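Local coordinates for protein mannose-specific lectin 1 chain 2 (Remusatia vivipara, PDB 3R0E) that probably binds mannose as a bulb-type, beta-prism II lectin domain, one chain of a lectin thought to agglutinate rabbit erythrocytes, at residues 8-13 and 85-90; 63-68 and 80-85. All coordinates share one frame; numbering follows the deposited sequence.

Contact 1. Residues 8-13 and 85-90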
# COMPACT_ATOMS: atom_id res chain seq x y z
N LEU B 8 1.33 6.83 -0.24
CA LEU B 8 2.26 5.71 -0.11
C LEU B 8 3.63 6.14 0.41
O LEU B 8 4.11 7.23 0.08
CB LEU B 8 2.46 5.01 -1.46
CG LEU B 8 1.27 4.54 -2.30
CD1 LEU B 8 1.75 4.10 -3.69
CD2 LEU B 8 0.50 3.42 -1.62
N LEU B 9 4.26 5.28 1.20
CA LEU B 9 5.67 5.44 1.54
C LEU B 9 6.39 4.11 1.41
O LEU B 9 6.10 3.17 2.16
CB LEU B 9 5.83 6.03 2.94
CG LEU B 9 7.18 6.60 3.35
CD1 LEU B 9 7.46 7.91 2.63
CD2 LEU B 9 7.20 6.81 4.86
N PHE B 10 7.30 4.01 0.45
CA PHE B 10 8.03 2.78 0.21
C PHE B 10 9.32 2.81 1.00
O PHE B 10 9.80 3.89 1.37
CB PHE B 10 8.35 2.60 -1.28
CG PHE B 10 7.14 2.39 -2.14
CD1 PHE B 10 6.61 1.12 -2.32
CD2 PHE B 10 6.51 3.47 -2.76
CE1 PHE B 10 5.48 0.93 -3.10
CE2 PHE B 10 5.39 3.28 -3.55
CZ PHE B 10 4.87 2.02 -3.73
N SER B 11 9.87 1.62 1.23
CA SER B 11 11.18 1.46 1.85
C SER B 11 12.19 2.42 1.25
O SER B 11 12.28 2.55 0.04
CB SER B 11 11.65 0.01 1.69
OG SER B 11 10.74 -0.89 2.31
N GLY B 12 12.95 3.10 2.11
CA GLY B 12 13.94 4.07 1.66
C GLY B 12 13.43 5.50 1.53
O GLY B 12 14.21 6.44 1.57
N GLN B 13 12.11 5.67 1.38
CA GLN B 13 11.55 7.01 1.24
C GLN B 13 11.47 7.70 2.60
O GLN B 13 11.36 7.04 3.65
CB GLN B 13 10.18 6.98 0.56
CG GLN B 13 10.23 6.55 -0.88
CD GLN B 13 8.95 6.83 -1.64
OE1 GLN B 13 7.87 6.39 -1.25
NE2 GLN B 13 9.07 7.58 -2.73
N GLN B 85 13.66 -9.32 5.29
CA GLN B 85 14.24 -8.37 4.35
C GLN B 85 13.44 -8.29 3.04
O GLN B 85 13.05 -9.32 2.48
CB GLN B 85 15.68 -8.79 4.05
CG GLN B 85 16.35 -7.99 2.94
CD GLN B 85 17.25 -6.89 3.45
OE1 GLN B 85 17.72 -6.93 4.59
NE2 GLN B 85 17.50 -5.90 2.60
N GLY B 86 13.20 -7.06 2.58
CA GLY B 86 12.62 -6.85 1.25
C GLY B 86 12.01 -5.48 1.03
O GLY B 86 12.34 -4.51 1.73
N GLU B 87 11.12 -5.41 0.06
CA GLU B 87 10.44 -4.17 -0.28
C GLU B 87 9.14 -3.99 0.55
O GLU B 87 8.29 -4.87 0.54
CB GLU B 87 10.17 -4.14 -1.78
CG GLU B 87 9.59 -2.82 -2.31
CD GLU B 87 9.29 -2.85 -3.82
OE1 GLU B 87 8.87 -1.80 -4.34
OE2 GLU B 87 9.48 -3.91 -4.47
N TYR B 88 9.01 -2.87 1.26
CA TYR B 88 7.81 -2.59 2.05
C TYR B 88 7.12 -1.29 1.64
O TYR B 88 7.75 -0.39 1.08
CB TYR B 88 8.13 -2.54 3.55
CG TYR B 88 8.44 -3.90 4.13
CD1 TYR B 88 9.68 -4.53 3.90
CD2 TYR B 88 7.50 -4.57 4.92
CE1 TYR B 88 9.96 -5.76 4.41
CE2 TYR B 88 7.79 -5.82 5.46
CZ TYR B 88 9.02 -6.41 5.20
OH TYR B 88 9.31 -7.65 5.73
N VAL B 89 5.82 -1.20 1.91
CA VAL B 89 5.06 0.01 1.64
C VAL B 89 4.18 0.34 2.85
O VAL B 89 3.59 -0.55 3.46
CB VAL B 89 4.20 -0.12 0.35
CG1 VAL B 89 3.15 -1.22 0.45
CG2 VAL B 89 3.56 1.23 -0.03
N LEU B 90 4.14 1.62 3.21
CA LEU B 90 3.16 2.15 4.16
C LEU B 90 2.04 2.77 3.33
O LEU B 90 2.29 3.66 2.51
CB LEU B 90 3.79 3.18 5.10
CG LEU B 90 2.88 4.04 6.00
CD1 LEU B 90 2.18 3.22 7.09
CD2 LEU B 90 3.68 5.19 6.65

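Contact 2. Residues 63-68 and 80-85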
# COMPACT_ATOMS: atom_id res chain seq x y z
N LYS B 63 12.99 -3.81 6.18
CA LYS B 63 12.49 -4.90 7.01
C LYS B 63 11.08 -4.59 7.50
O LYS B 63 10.49 -5.36 8.26
CB LYS B 63 13.40 -5.15 8.22
CG LYS B 63 14.90 -5.18 7.92
CD LYS B 63 15.47 -6.57 8.04
CE LYS B 63 16.81 -6.55 8.79
NZ LYS B 63 17.68 -7.73 8.47
N GLY B 64 10.54 -3.44 7.08
CA GLY B 64 9.17 -3.07 7.43
C GLY B 64 9.05 -2.29 8.72
O GLY B 64 7.96 -2.12 9.25
N GLU B 65 10.18 -1.82 9.24
CA GLU B 65 10.15 -1.00 10.45
C GLU B 65 10.07 0.49 10.12
O GLU B 65 10.87 1.00 9.34
CB GLU B 65 11.37 -1.27 11.34
CG GLU B 65 11.11 -0.95 12.81
CD GLU B 65 12.32 -1.16 13.71
OE1 GLU B 65 13.27 -1.88 13.32
OE2 GLU B 65 12.33 -0.59 14.83
N LEU B 66 9.10 1.16 10.71
CA LEU B 66 8.92 2.59 10.52
C LEU B 66 9.54 3.35 11.69
O LEU B 66 9.23 3.09 12.85
CB LEU B 66 7.43 2.89 10.40
CG LEU B 66 7.02 4.29 9.96
CD1 LEU B 66 7.34 4.53 8.49
CD2 LEU B 66 5.54 4.48 10.23
N ILE B 67 10.43 4.29 11.38
CA ILE B 67 11.21 4.97 12.41
C ILE B 67 11.21 6.50 12.29
O ILE B 67 11.37 7.04 11.19
CB ILE B 67 12.66 4.47 12.44
CG1 ILE B 67 12.69 2.95 12.64
CG2 ILE B 67 13.44 5.17 13.54
CD1 ILE B 67 14.07 2.35 12.65
N ILE B 68 11.03 7.17 13.42
CA ILE B 68 11.27 8.60 13.49
C ILE B 68 12.66 8.83 14.06
O ILE B 68 13.04 8.26 15.09
CB ILE B 68 10.22 9.36 14.34
CG1 ILE B 68 8.80 9.11 13.82
CG2 ILE B 68 10.51 10.87 14.31
CD1 ILE B 68 7.70 9.61 14.75
N ARG B 80 8.48 -0.77 15.72
CA ARG B 80 8.94 -2.04 16.30
C ARG B 80 8.39 -3.27 15.59
O ARG B 80 8.00 -4.26 16.22
CB ARG B 80 8.63 -2.09 17.81
CG ARG B 80 9.61 -1.28 18.64
CD ARG B 80 8.96 -0.68 19.87
NE ARG B 80 9.85 0.31 20.47
CZ ARG B 80 9.58 1.03 21.56
NH1 ARG B 80 8.42 0.88 22.21
NH2 ARG B 80 10.48 1.90 22.01
N SER B 81 8.36 -3.21 14.26
CA SER B 81 7.71 -4.22 13.45
C SER B 81 8.67 -4.90 12.47
O SER B 81 8.25 -5.38 11.42
CB SER B 81 6.51 -3.60 12.72
OG SER B 81 6.91 -2.61 11.76
N SER B 82 9.94 -4.98 12.83
CA SER B 82 10.96 -5.62 11.98
C SER B 82 10.51 -7.00 11.51
O SER B 82 9.98 -7.79 12.29
CB SER B 82 12.30 -5.72 12.71
OG SER B 82 13.38 -5.82 11.80
N SER B 83 10.73 -7.27 10.23
CA SER B 83 10.32 -8.53 9.60
C SER B 83 11.37 -8.95 8.55
O SER B 83 12.50 -8.46 8.56
CB SER B 83 8.93 -8.39 8.99
OG SER B 83 8.54 -9.53 8.23
N LYS B 84 11.00 -9.84 7.65
CA LYS B 84 11.93 -10.37 6.66
C LYS B 84 12.38 -9.28 5.66
O LYS B 84 11.59 -8.42 5.25
CB LYS B 84 11.28 -11.56 5.94
CG LYS B 84 12.18 -12.29 4.96
CD LYS B 84 11.36 -12.96 3.83
CE LYS B 84 12.24 -13.19 2.59
NZ LYS B 84 11.51 -13.95 1.53
N GLN B 85 13.66 -9.32 5.29
CA GLN B 85 14.24 -8.37 4.35
C GLN B 85 13.44 -8.29 3.04
O GLN B 85 13.05 -9.32 2.48
CB GLN B 85 15.68 -8.79 4.05
CG GLN B 85 16.35 -7.99 2.94
CD GLN B 85 17.25 -6.89 3.45
OE1 GLN B 85 17.72 -6.93 4.59
NE2 GLN B 85 17.50 -5.90 2.60
O HOH W 1 14.46 -3.06 11.53

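Contact 1. Residues 8-13 and 85-90
L9 pairs with L90 and F10 with V89 where strands 8-10 and 89-92 run antiparallel in one of the three sheets of the beta-prism II fold. L9 and L90 form a hydrogen-bonded pair: L90 N reaches L9 O at 2.7 Å, nearly straight at N-H (173°), and L9 N returns a bond to L90 O. Their side chains share one face of the sheet, touching CB to CB at 4.1 Å and continuing onto L58 and I100. On the other face, F10 and V89 lie side by side. With CG2 anti to its backbone N, V89 sets this methyl over one face of the F10 ring in a CH-pi contact, 3.9 Å from the centroid and offset toward the rim near CE1. Packing is close here, and F10 and V89 each also pack on an aromatic side chain of the other protein chain. Toward G86 the pairing thins: E87, partly exposed, brings OE1 no closer than 4.2 Å to F10 CD1, and its salt bridge is to a basic side chain of that other chain. In between, S11 N bonds to Y88 O, and S11 OG accepts a hydrogen bond from Y88 N at 2.8 Å and also bonds to N61 O.

Contact 2. Residues 63-68 and 80-85
S81 and G64 meet through a hydrogen bond that ties the loop 80-85 to the turn leading into strand 66-69. S81 OG donates to G64 O at 2.8 Å, approaching from above the carbonyl plane. Chi1 of 66° places this hydroxyl between its own backbone N and carbonyl carbon, turned to G64; S79 OG is a further partner. One step along, S83 N donates to K63 O at 2.8 Å, a bent bond of 131° at N-H, while S83 CB rests beside the same oxygen. K63 and E65 reach across to the opposing segment. K63, bent at chi2 and chi3, brings CB to 3.4 Å from S83 O and lays CD near that carbonyl. Its chain then crosses Q85 at an angle, where NZ stays 4.0 Å from Q85 OE1, a loose approach at the exposed end. In E65, CG is anti to the backbone N (chi1 -155°), which sets it 3.8 Å from S81 N; the extended chain carries the carboxylate on, to lie loosely between R80 and S82, with OE1 4.0 Å from S82 CB. A water donates to E65 OE1 and is also hydrogen-bonded to S82 OG at 3.0 Å, bridging the two side chains. N61 OD1, just after strand 57-60, accepts both K63 N and E65 N. Beyond E65, L66 enters strand 66-69, between strands 57-60 and 75-78, with its side chain against L58, L60, W77 and I100.

The contact centres lie about 9 Å apart in the same bulb-type lectin domain. Along the chain the order is 8-13, 63-68, 80-85, 85-90, so contact 2 falls within the span bounded by contact 1, and Q85 belongs to both. Contact 1 pairs strands 8-10 and 89-92 of the three-stranded sheet; contact 2 joins strand 66-69 of a four-stranded sheet to the loop leading back to strand 89-92. The Y88 ring connects them, with CD2 3.4 Å from G64 CA, and L90 CD2 lies 4.1 Å from L66 CD2, both residues buried. Together they join two of the prism's sheets, with L66 and L90 about 7 and 9 Å, side chain to side chain, from W45 of the probable mannose site.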